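Local atomic coordinates of possible glutathione S-transferase (Rhodopseudomonas palustris, PDB entry 3M8N), a protein that probably transfers glutathione to electrophilic compounds. Residues Q10-G13 with N14-K17; M97-E100 with Q101-E105; W132-R135 with G136-L140; G156-T159 with I160-A164. One frame throughout, in Å; residues are numbered along the deposited sequence.

Contact 1. Residues Q10-G13 with N14-K17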
loop_
_atom_site.group_PDB
_atom_site.type_symbol
_atom_site.label_atom_id
_atom_site.label_comp_id
_atom_site.label_asym_id
_atom_site.label_seq_id
_atom_site.Cartn_x
_atom_site.Cartn_y
_atom_site.Cartn_z
ATOM N N GLN A 10 -16.775 -0.642 -12.689
ATOM C CA GLN A 10 -16.643 -1.892 -13.466
ATOM C C GLN A 10 -15.271 -2.014 -14.136
ATOM O O GLN A 10 -14.614 -3.020 -14.018
ATOM C CB GLN A 10 -17.841 -2.023 -14.440
ATOM C CG GLN A 10 -17.981 -3.330 -15.197
ATOM C CD GLN A 10 -18.240 -4.540 -14.288
ATOM O OE1 GLN A 10 -18.933 -4.462 -13.291
ATOM N NE2 GLN A 10 -17.628 -5.634 -14.615
ATOM N N ARG A 11 -14.795 -0.937 -14.737
ATOM C CA ARG A 11 -13.545 -0.968 -15.504
ATOM C C ARG A 11 -12.367 -0.437 -14.699
ATOM O O ARG A 11 -11.276 -0.337 -15.216
ATOM C CB ARG A 11 -13.691 -0.213 -16.847
ATOM C CG ARG A 11 -14.621 -0.917 -17.916
ATOM C CD ARG A 11 -14.826 -0.115 -19.232
ATOM N NE ARG A 11 -13.527 0.169 -19.851
ATOM C CZ ARG A 11 -13.038 -0.416 -20.949
ATOM N NH1 ARG A 11 -13.762 -1.330 -21.612
ATOM N NH2 ARG A 11 -11.821 -0.079 -21.397
ATOM N N SER A 12 -12.573 -0.129 -13.427
ATOM C CA SER A 12 -11.473 0.205 -12.543
ATOM C C SER A 12 -10.679 -1.016 -12.016
ATOM O O SER A 12 -11.283 -1.976 -11.505
ATOM C CB SER A 12 -12.066 0.948 -11.388
ATOM O OG SER A 12 -11.156 1.010 -10.370
ATOM N N GLY A 13 -9.344 -0.994 -12.102
ATOM C CA GLY A 13 -8.533 -2.111 -11.660
ATOM C C GLY A 13 -8.554 -2.306 -10.159
ATOM O O GLY A 13 -8.535 -3.412 -9.684
ATOM N N ASN A 14 -8.586 -1.226 -9.394
ATOM C CA ASN A 14 -8.734 -1.345 -7.953
ATOM C C ASN A 14 -10.009 -1.965 -7.501
ATOM O O ASN A 14 -9.986 -2.727 -6.535
ATOM C CB ASN A 14 -8.563 0.004 -7.264
ATOM C CG ASN A 14 -7.142 0.442 -7.238
ATOM O OD1 ASN A 14 -6.262 -0.357 -7.090
ATOM N ND2 ASN A 14 -6.907 1.720 -7.420
ATOM N N SER A 15 -11.101 -1.626 -8.191
ATOM C CA SER A 15 -12.383 -2.125 -7.862
ATOM C C SER A 15 -12.442 -3.580 -8.240
ATOM O O SER A 15 -13.036 -4.379 -7.503
ATOM C CB SER A 15 -13.490 -1.421 -8.629
ATOM O OG SER A 15 -13.892 -0.187 -8.082
ATOM N N TYR A 16 -11.884 -3.926 -9.392
ATOM C CA TYR A 16 -11.890 -5.299 -9.807
ATOM C C TYR A 16 -11.142 -6.219 -8.854
ATOM O O TYR A 16 -11.555 -7.332 -8.656
ATOM C CB TYR A 16 -11.330 -5.438 -11.205
ATOM C CG TYR A 16 -10.960 -6.881 -11.620
ATOM C CD1 TYR A 16 -11.914 -7.874 -11.680
ATOM C CD2 TYR A 16 -9.647 -7.215 -11.982
ATOM C CE1 TYR A 16 -11.567 -9.198 -12.068
ATOM C CE2 TYR A 16 -9.305 -8.531 -12.363
ATOM C CZ TYR A 16 -10.276 -9.501 -12.409
ATOM O OH TYR A 16 -9.972 -10.759 -12.810
ATOM N N LYS A 17 -10.032 -5.781 -8.263
ATOM C CA LYS A 17 -9.377 -6.545 -7.174
ATOM C C LYS A 17 -10.351 -7.032 -6.091
ATOM O O LYS A 17 -10.327 -8.189 -5.702
ATOM C CB LYS A 17 -8.266 -5.729 -6.512
ATOM C CG LYS A 17 -7.050 -5.601 -7.315
ATOM C CD LYS A 17 -6.504 -4.201 -7.232
ATOM C CE LYS A 17 -5.859 -4.011 -6.008
ATOM N NZ LYS A 17 -4.756 -3.068 -6.336
#
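Ser-12 is the N-cap of helix 13-24, the first helix of the thioredoxin-like N-terminal domain, and it meets Ser-15 where the loop from strand 4-8 passes into that helix. The capping bond is weak but fairly straight: Ser-12 OG accepts from Ser-15 N at 3.4 Å, with an angle of 162° at the hydrogen. The hydroxyl lies anti to its own backbone N (chi1 165°), beside the carbonyl carbon, where Ser-15 N can reach it. Two backbone bonds begin the helical ladder, from Tyr-16 N to Ser-12 O at 2.9 Å and from Lys-17 N to Gly-13 O at 3.1 Å. Van der Waals contact fills in around them. Ser-15 CB lies 3.7 Å from Ser-12 O, while the Ser-15 hydroxyl pairs with Met-9 N just upstream. Tyr-16 CB approaches Ser-12 O to 3.5 Å, but its ring leads away from the turn, and its OH is bonded to Ile-199 O.

Charge and amide chemistry occupy the side of Asn-14 and Lys-17. Lys-17 NZ donates to Asn-14 OD1 at 3.2 Å, almost in line with the amide C=O, and also forms a salt bridge with Glu-100. Asn-14 ND2 in turn is bonded to Glu-105, so both side chains reach helix 87-117 of the C-terminal domain. In the lysine chain, bends at chi3 and chi4 bring NZ round to Asn-14, and the bend at chi2 lays CD 3.3 Å from Gly-13 O.

Contact 2. Residues M97-E100 with Q101-E105; sequences MFFE and QHALE
Phe-99 and Ala-103 pack one turn apart on helix 87-117, with Ala-103 CB over one ring face in a CH-pi contact, 4.1 Å from the Phe-99 ring centroid and 17° off its normal. Leu-104 adds looser apolar contact from CD1. Glu-100 runs along another side of the helix. Its CB points away overall but touches Gln-101 N at 3.2 Å, its CG rests 4.0 Å from Leu-104 CB, and a bend at chi2 (-89°) turns the carboxylate back so that OE1 comes to 3.1 Å from Gln-101 NE2. The angle is too poor for a hydrogen bond; the carboxylate and amide planes stand 59° apart. At the tip, OE2 forms a salt bridge with Lys-17. The backbone O of Glu-100 accepts from both Leu-104 N, at 3.1 Å, and Glu-105 N, at 3.2 Å, marking a pi-type widening of the helix.

His-102 CG sits between the backbone N and carbonyl carbon, and CD2 lies 3.2 Å from Phe-98 O. Its NE2 is bonded to Glu-68 of the second subunit, whose own Phe-98 stacks on Phe-98 here. With an alanine at His-102, that Glu-68 would probably be left without its mate across the dimer interface. The chemistry divides the helix: Phe-99 and Leu-104 pack on helix 129-146, the acid pairs with Lys-17, and the imidazole bonds to the partner subunit.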
loop_
_atom_site.group_PDB
_atom_site.type_symbol
_atom_site.label_atom_id
_atom_site.label_comp_id
_atom_site.label_asym_id
_atom_site.label_seq_id
_atom_site.Cartn_x
_atom_site.Cartn_y
_atom_site.Cartn_z
HETATM N N MSE A 97 1.614 -6.450 -1.280
HETATM C CA MSE A 97 0.579 -5.436 -1.498
HETATM C C MSE A 97 1.029 -3.989 -1.343
HETATM O O MSE A 97 0.518 -3.115 -2.035
HETATM C CB MSE A 97 -0.572 -5.667 -0.535
HETATM C CG MSE A 97 -1.068 -7.025 -0.606
HETATM SE SE MSE A 97 -2.644 -7.428 0.486
HETATM C CE MSE A 97 -3.769 -6.523 -0.564
ATOM N N PHE A 98 1.930 -3.721 -0.404
ATOM C CA PHE A 98 2.544 -2.413 -0.335
ATOM C C PHE A 98 3.393 -2.143 -1.558
ATOM O O PHE A 98 3.346 -1.050 -2.070
ATOM C CB PHE A 98 3.305 -2.197 0.967
ATOM C CG PHE A 98 2.393 -1.883 2.130
ATOM C CD1 PHE A 98 1.612 -0.749 2.113
ATOM C CD2 PHE A 98 2.254 -2.766 3.201
ATOM C CE1 PHE A 98 0.748 -0.429 3.187
ATOM C CE2 PHE A 98 1.351 -2.495 4.241
ATOM C CZ PHE A 98 0.624 -1.288 4.228
ATOM N N PHE A 99 4.088 -3.163 -2.060
ATOM C CA PHE A 99 4.819 -3.079 -3.308
ATOM C C PHE A 99 3.909 -2.778 -4.421
ATOM O O PHE A 99 4.230 -1.927 -5.189
ATOM C CB PHE A 99 5.570 -4.361 -3.573
ATOM C CG PHE A 99 6.173 -4.478 -4.969
ATOM C CD1 PHE A 99 7.445 -4.034 -5.236
ATOM C CD2 PHE A 99 5.488 -5.137 -5.984
ATOM C CE1 PHE A 99 7.984 -4.206 -6.519
ATOM C CE2 PHE A 99 6.050 -5.294 -7.236
ATOM C CZ PHE A 99 7.266 -4.832 -7.494
ATOM N N GLU A 100 2.771 -3.432 -4.518
ATOM C CA GLU A 100 1.810 -3.105 -5.578
ATOM C C GLU A 100 1.386 -1.666 -5.482
ATOM O O GLU A 100 1.278 -1.013 -6.468
ATOM C CB GLU A 100 0.591 -4.026 -5.528
ATOM C CG GLU A 100 -0.420 -3.890 -6.658
ATOM C CD GLU A 100 -1.560 -2.855 -6.440
ATOM O OE1 GLU A 100 -1.666 -2.198 -5.402
ATOM O OE2 GLU A 100 -2.383 -2.633 -7.337
ATOM N N GLN A 101 1.178 -1.151 -4.291
ATOM C CA GLN A 101 0.735 0.257 -4.077
ATOM C C GLN A 101 1.691 1.375 -4.574
ATOM O O GLN A 101 1.231 2.312 -5.170
ATOM C CB GLN A 101 0.339 0.480 -2.586
ATOM C CG GLN A 101 -0.897 1.382 -2.276
ATOM C CD GLN A 101 -2.022 1.251 -3.252
ATOM O OE1 GLN A 101 -2.377 2.217 -3.902
ATOM N NE2 GLN A 101 -2.559 0.037 -3.421
ATOM N N HIS A 102 2.998 1.267 -4.335
ATOM C CA HIS A 102 3.962 2.260 -4.846
ATOM C C HIS A 102 4.635 1.953 -6.195
ATOM O O HIS A 102 5.072 2.856 -6.830
ATOM C CB HIS A 102 5.034 2.597 -3.808
ATOM C CG HIS A 102 6.040 1.515 -3.613
ATOM N ND1 HIS A 102 7.202 1.447 -4.341
ATOM C CD2 HIS A 102 6.079 0.482 -2.744
ATOM C CE1 HIS A 102 7.890 0.384 -3.965
ATOM N NE2 HIS A 102 7.226 -0.227 -3.003
ATOM N N ALA A 103 4.666 0.692 -6.621
ATOM C CA ALA A 103 5.293 0.276 -7.881
ATOM C C ALA A 103 4.384 -0.056 -9.049
ATOM O O ALA A 103 4.713 0.277 -10.135
ATOM C CB ALA A 103 6.302 -0.827 -7.657
ATOM N N LEU A 104 3.227 -0.670 -8.847
ATOM C CA LEU A 104 2.263 -0.975 -9.953
ATOM C C LEU A 104 1.181 0.040 -10.237
ATOM O O LEU A 104 1.002 0.436 -11.407
ATOM C CB LEU A 104 1.555 -2.331 -9.785
ATOM C CG LEU A 104 2.037 -3.486 -10.624
ATOM C CD1 LEU A 104 3.492 -3.742 -10.338
ATOM C CD2 LEU A 104 1.255 -4.662 -10.268
ATOM N N GLU A 105 0.427 0.402 -9.192
ATOM C CA GLU A 105 -0.601 1.394 -9.278
ATOM C C GLU A 105 -0.123 2.657 -9.963
ATOM O O GLU A 105 -0.704 3.035 -10.941
ATOM C CB GLU A 105 -1.105 1.730 -7.881
ATOM C CG GLU A 105 -1.901 3.080 -7.749
ATOM C CD GLU A 105 -3.409 2.858 -7.663
ATOM O OE1 GLU A 105 -3.796 1.821 -7.119
ATOM O OE2 GLU A 105 -4.204 3.705 -8.119
#

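Contact 3. Residues W132-R135 with G136-L140; sequences WLER and GYAAL
Tyr-137 packs back against Leu-133, one turn earlier on helix 129-146, and this is the closely fitted part of the contact. Its CD2 lies 3.1 Å from Leu-133 O and its CB 3.4 Å from the same Leu-133 O, which also accepts the backbone bond from Tyr-137 N at 2.9 Å. The ring takes this place because CG stands opposite the carbonyl carbon (chi1 -86°), beside the backbone N, which lays the ring back along the preceding turn. There Tyr-137 CE2 comes to 4.4 Å from Leu-133 CB. Phe-177 meets the tyrosine ring edge-to-face and also touches Leu-133, while the phenol OH is bonded to Asp-178 N. Close by, Gly-136 N donates to Trp-132 O at 2.7 Å, a short rung in the backbone ladder.

The side of Glu-134, Arg-135 and Ala-138 is looser and faces solvent. Ala-138 N reaches Glu-134 O at 3.3 Å. The two charged residues pair with each other along the surface: Arg-135 NE donates to Glu-134 OE2 in a weak salt bridge of 3.4 Å. Bends at chi2 and chi3 fold the arginine so that NH2 comes to 4.2 Å from Ala-138 CB, obliquely to the guanidinium. Ala-139, by contrast, is buried and packs on Leu-104 of helix 87-117. One apolar face turned inward and a charged face turned outward make this an amphipathic helix of the all-helical C-terminal domain found in glutathione S-transferases.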
loop_
_atom_site.group_PDB
_atom_site.type_symbol
_atom_site.label_atom_id
_atom_site.label_comp_id
_atom_site.label_asym_id
_atom_site.label_seq_id
_atom_site.Cartn_x
_atom_site.Cartn_y
_atom_site.Cartn_z
ATOM N N TRP A 132 6.342 5.617 -16.793
ATOM C CA TRP A 132 5.382 4.578 -16.471
ATOM C C TRP A 132 5.948 3.277 -16.979
ATOM O O TRP A 132 6.022 2.292 -16.240
ATOM C CB TRP A 132 4.019 4.862 -17.072
ATOM C CG TRP A 132 3.394 5.960 -16.397
ATOM C CD1 TRP A 132 3.730 6.463 -15.179
ATOM C CD2 TRP A 132 2.308 6.733 -16.864
ATOM N NE1 TRP A 132 2.901 7.510 -14.845
ATOM C CE2 TRP A 132 2.017 7.696 -15.875
ATOM C CE3 TRP A 132 1.528 6.709 -18.034
ATOM C CZ2 TRP A 132 0.983 8.640 -16.015
ATOM C CZ3 TRP A 132 0.464 7.662 -18.158
ATOM C CH2 TRP A 132 0.219 8.597 -17.145
ATOM N N LEU A 133 6.390 3.298 -18.236
ATOM C CA LEU A 133 7.014 2.150 -18.848
ATOM C C LEU A 133 8.319 1.800 -18.106
ATOM O O LEU A 133 8.532 0.662 -17.654
ATOM C CB LEU A 133 7.236 2.397 -20.353
ATOM C CG LEU A 133 6.007 2.364 -21.277
ATOM C CD1 LEU A 133 6.391 2.150 -22.744
ATOM C CD2 LEU A 133 5.023 1.284 -20.923
ATOM N N GLU A 134 9.188 2.782 -17.978
ATOM C CA GLU A 134 10.422 2.515 -17.322
ATOM C C GLU A 134 10.160 1.882 -15.911
ATOM O O GLU A 134 10.794 0.888 -15.549
ATOM C CB GLU A 134 11.341 3.774 -17.383
ATOM C CG GLU A 134 12.117 4.203 -16.106
ATOM C CD GLU A 134 13.022 3.110 -15.478
ATOM O OE1 GLU A 134 13.859 2.534 -16.212
ATOM O OE2 GLU A 134 12.902 2.834 -14.237
ATOM N N ARG A 135 9.230 2.440 -15.135
ATOM C CA ARG A 135 9.094 2.053 -13.728
ATOM C C ARG A 135 8.255 0.790 -13.591
ATOM O O ARG A 135 8.502 -0.007 -12.711
ATOM C CB ARG A 135 8.477 3.173 -12.878
ATOM C CG ARG A 135 9.178 4.498 -12.884
ATOM C CD ARG A 135 9.913 4.649 -11.603
ATOM N NE ARG A 135 10.966 3.628 -11.501
ATOM C CZ ARG A 135 11.511 3.189 -10.359
ATOM N NH1 ARG A 135 11.095 3.685 -9.169
ATOM N NH2 ARG A 135 12.462 2.239 -10.421
ATOM N N GLY A 136 7.270 0.640 -14.461
ATOM C CA GLY A 136 6.461 -0.574 -14.577
ATOM C C GLY A 136 7.270 -1.800 -14.969
ATOM O O GLY A 136 6.997 -2.870 -14.480
ATOM N N TYR A 137 8.286 -1.644 -15.831
ATOM C CA TYR A 137 9.087 -2.762 -16.239
ATOM C C TYR A 137 10.042 -3.134 -15.137
ATOM O O TYR A 137 10.366 -4.292 -14.975
ATOM C CB TYR A 137 9.878 -2.427 -17.508
ATOM C CG TYR A 137 9.141 -2.650 -18.816
ATOM C CD1 TYR A 137 8.647 -3.897 -19.153
ATOM C CD2 TYR A 137 8.949 -1.605 -19.704
ATOM C CE1 TYR A 137 7.962 -4.105 -20.353
ATOM C CE2 TYR A 137 8.271 -1.791 -20.927
ATOM C CZ TYR A 137 7.787 -3.046 -21.245
ATOM O OH TYR A 137 7.104 -3.243 -22.419
ATOM N N ALA A 138 10.516 -2.159 -14.379
ATOM C CA ALA A 138 11.348 -2.485 -13.261
ATOM C C ALA A 138 10.555 -3.288 -12.219
ATOM O O ALA A 138 11.103 -4.162 -11.582
ATOM C CB ALA A 138 11.903 -1.248 -12.667
ATOM N N ALA A 139 9.262 -2.983 -12.056
ATOM C CA ALA A 139 8.364 -3.713 -11.134
ATOM C C ALA A 139 8.109 -5.154 -11.623
ATOM O O ALA A 139 8.288 -6.130 -10.867
ATOM C CB ALA A 139 7.046 -2.954 -10.920
ATOM N N LEU A 140 7.714 -5.290 -12.889
ATOM C CA LEU A 140 7.529 -6.583 -13.514
ATOM C C LEU A 140 8.743 -7.443 -13.420
ATOM O O LEU A 140 8.650 -8.638 -13.340
ATOM C CB LEU A 140 7.170 -6.406 -14.919
ATOM C CG LEU A 140 5.822 -5.815 -15.127
ATOM C CD1 LEU A 140 5.783 -5.265 -16.510
ATOM C CD2 LEU A 140 4.795 -6.873 -14.972
#

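Contact 4. Residues G156-T159 with I160-A164; sequences GQLT and IADIA
Asp-162 OD2 accepts from Thr-159 N at 3.1 Å, a nearly straight bond (162° at the hydrogen) that uses the oxygen's anti lone pair. Thr-159 and Asp-162 thereby form a capping box at the N terminus of helix 160-169. Separately, Thr-159 OG1 accepts from Ala-161 N in a weak N-cap bond of 3.3 Å. Thr-159 OG1 lies between its own backbone N and carbonyl carbon (chi1 74°), and from there it also touches Ala-161 CB at 3.6 Å. Asp-162 N closes the turn with a weak bond to Thr-159 O. Leu-158 crosses the aspartate at a slant, with CD1 3.8 Å from Asp-162 CB. The other carboxylate oxygen, OD1, accepts hydrogen bonds from Trp-188 NE1 and Phe-153 N, so the buried acid is held at both oxygens. With an alanine in place of Asp-162, Thr-159 N and the Trp-188 indole N-H would probably both lose their acceptor, and the helix start would be less firmly fixed to the preceding loop. Such a box at this helix is a recognised feature of the glutathione S-transferase fold. A negative carboxylate at the first turn is also likely to interact favourably with the helix dipole.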
loop_
_atom_site.group_PDB
_atom_site.type_symbol
_atom_site.label_atom_id
_atom_site.label_comp_id
_atom_site.label_asym_id
_atom_site.label_seq_id
_atom_site.Cartn_x
_atom_site.Cartn_y
_atom_site.Cartn_z
ATOM N N GLY A 156 3.693 -19.573 -0.280
ATOM C CA GLY A 156 3.514 -20.683 -1.184
ATOM C C GLY A 156 2.121 -20.999 -1.621
ATOM O O GLY A 156 1.876 -22.105 -2.056
ATOM N N GLN A 157 1.201 -20.063 -1.572
ATOM C CA GLN A 157 -0.184 -20.386 -1.861
ATOM C C GLN A 157 -0.786 -19.130 -2.318
ATOM O O GLN A 157 -0.148 -18.084 -2.183
ATOM C CB GLN A 157 -0.922 -20.846 -0.607
ATOM C CG GLN A 157 -0.927 -19.766 0.510
ATOM C CD GLN A 157 -1.998 -19.953 1.576
ATOM O OE1 GLN A 157 -1.870 -20.838 2.398
ATOM N NE2 GLN A 157 -3.044 -19.069 1.591
ATOM N N LEU A 158 -1.972 -19.244 -2.906
ATOM C CA LEU A 158 -2.778 -18.095 -3.304
ATOM C C LEU A 158 -3.227 -17.289 -2.054
ATOM O O LEU A 158 -3.819 -17.850 -1.116
ATOM C CB LEU A 158 -3.983 -18.519 -4.114
ATOM C CG LEU A 158 -4.800 -17.386 -4.703
ATOM C CD1 LEU A 158 -4.133 -16.888 -5.870
ATOM C CD2 LEU A 158 -6.089 -17.855 -5.171
ATOM N N THR A 159 -2.911 -15.991 -2.049
ATOM C CA THR A 159 -3.246 -15.090 -0.970
ATOM C C THR A 159 -3.779 -13.821 -1.647
ATOM O O THR A 159 -3.845 -13.748 -2.891
ATOM C CB THR A 159 -2.085 -14.789 -0.006
ATOM O OG1 THR A 159 -1.150 -13.922 -0.594
ATOM C CG2 THR A 159 -1.354 -15.986 0.398
ATOM N N ILE A 160 -4.194 -12.849 -0.842
ATOM C CA ILE A 160 -4.635 -11.553 -1.351
ATOM C C ILE A 160 -3.531 -10.753 -2.034
ATOM O O ILE A 160 -3.816 -9.895 -2.825
ATOM C CB ILE A 160 -5.364 -10.643 -0.246
ATOM C CG1 ILE A 160 -4.592 -10.685 1.051
ATOM C CG2 ILE A 160 -6.769 -11.030 -0.094
ATOM C CD1 ILE A 160 -4.889 -9.499 1.956
ATOM N N ALA A 161 -2.274 -11.028 -1.732
ATOM C CA ALA A 161 -1.155 -10.431 -2.459
ATOM C C ALA A 161 -1.185 -10.717 -3.937
ATOM O O ALA A 161 -0.864 -9.833 -4.693
ATOM C CB ALA A 161 0.163 -10.870 -1.929
ATOM N N ASP A 162 -1.545 -11.964 -4.339
ATOM C CA ASP A 162 -1.650 -12.384 -5.759
ATOM C C ASP A 162 -2.786 -11.658 -6.428
ATOM O O ASP A 162 -2.639 -11.143 -7.522
ATOM C CB ASP A 162 -1.881 -13.882 -5.845
ATOM C CG ASP A 162 -0.754 -14.662 -5.288
ATOM O OD1 ASP A 162 0.315 -14.708 -5.882
ATOM O OD2 ASP A 162 -0.904 -15.231 -4.221
ATOM N N ILE A 163 -3.918 -11.610 -5.747
ATOM C CA ILE A 163 -5.095 -10.890 -6.210
ATOM C C ILE A 163 -4.790 -9.424 -6.369
ATOM O O ILE A 163 -5.231 -8.824 -7.324
ATOM C CB ILE A 163 -6.297 -11.082 -5.231
ATOM C CG1 ILE A 163 -6.646 -12.564 -5.121
ATOM C CG2 ILE A 163 -7.505 -10.249 -5.616
ATOM C CD1 ILE A 163 -7.459 -12.819 -3.979
ATOM N N ALA A 164 -4.106 -8.812 -5.408
ATOM C CA ALA A 164 -3.765 -7.404 -5.542
ATOM C C ALA A 164 -2.873 -7.111 -6.746
ATOM O O ALA A 164 -3.151 -6.240 -7.533
ATOM C CB ALA A 164 -3.131 -6.901 -4.275
#

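Overall arrangement
All four contacts are local and lie in series along the chain, so none nests within or crosses another. Contact 1 turns the loop after strand 4-8 into helix 13-24 of the N-terminal domain. Contact 2 lies within the long helix 87-117 and is joined to contact 1 by charged and amide pairs across the domain boundary. Contact 3, on the next helix, 129-146, packs on contact 2 with centres about 11 Å apart. Contact 4 turns the following loop into helix 160-169, which touches both contact 2, through Met-97, and contact 1, through Ile-163. Contact 2 thus joins the other three, while contact 3 stays clear of contacts 1 and 4.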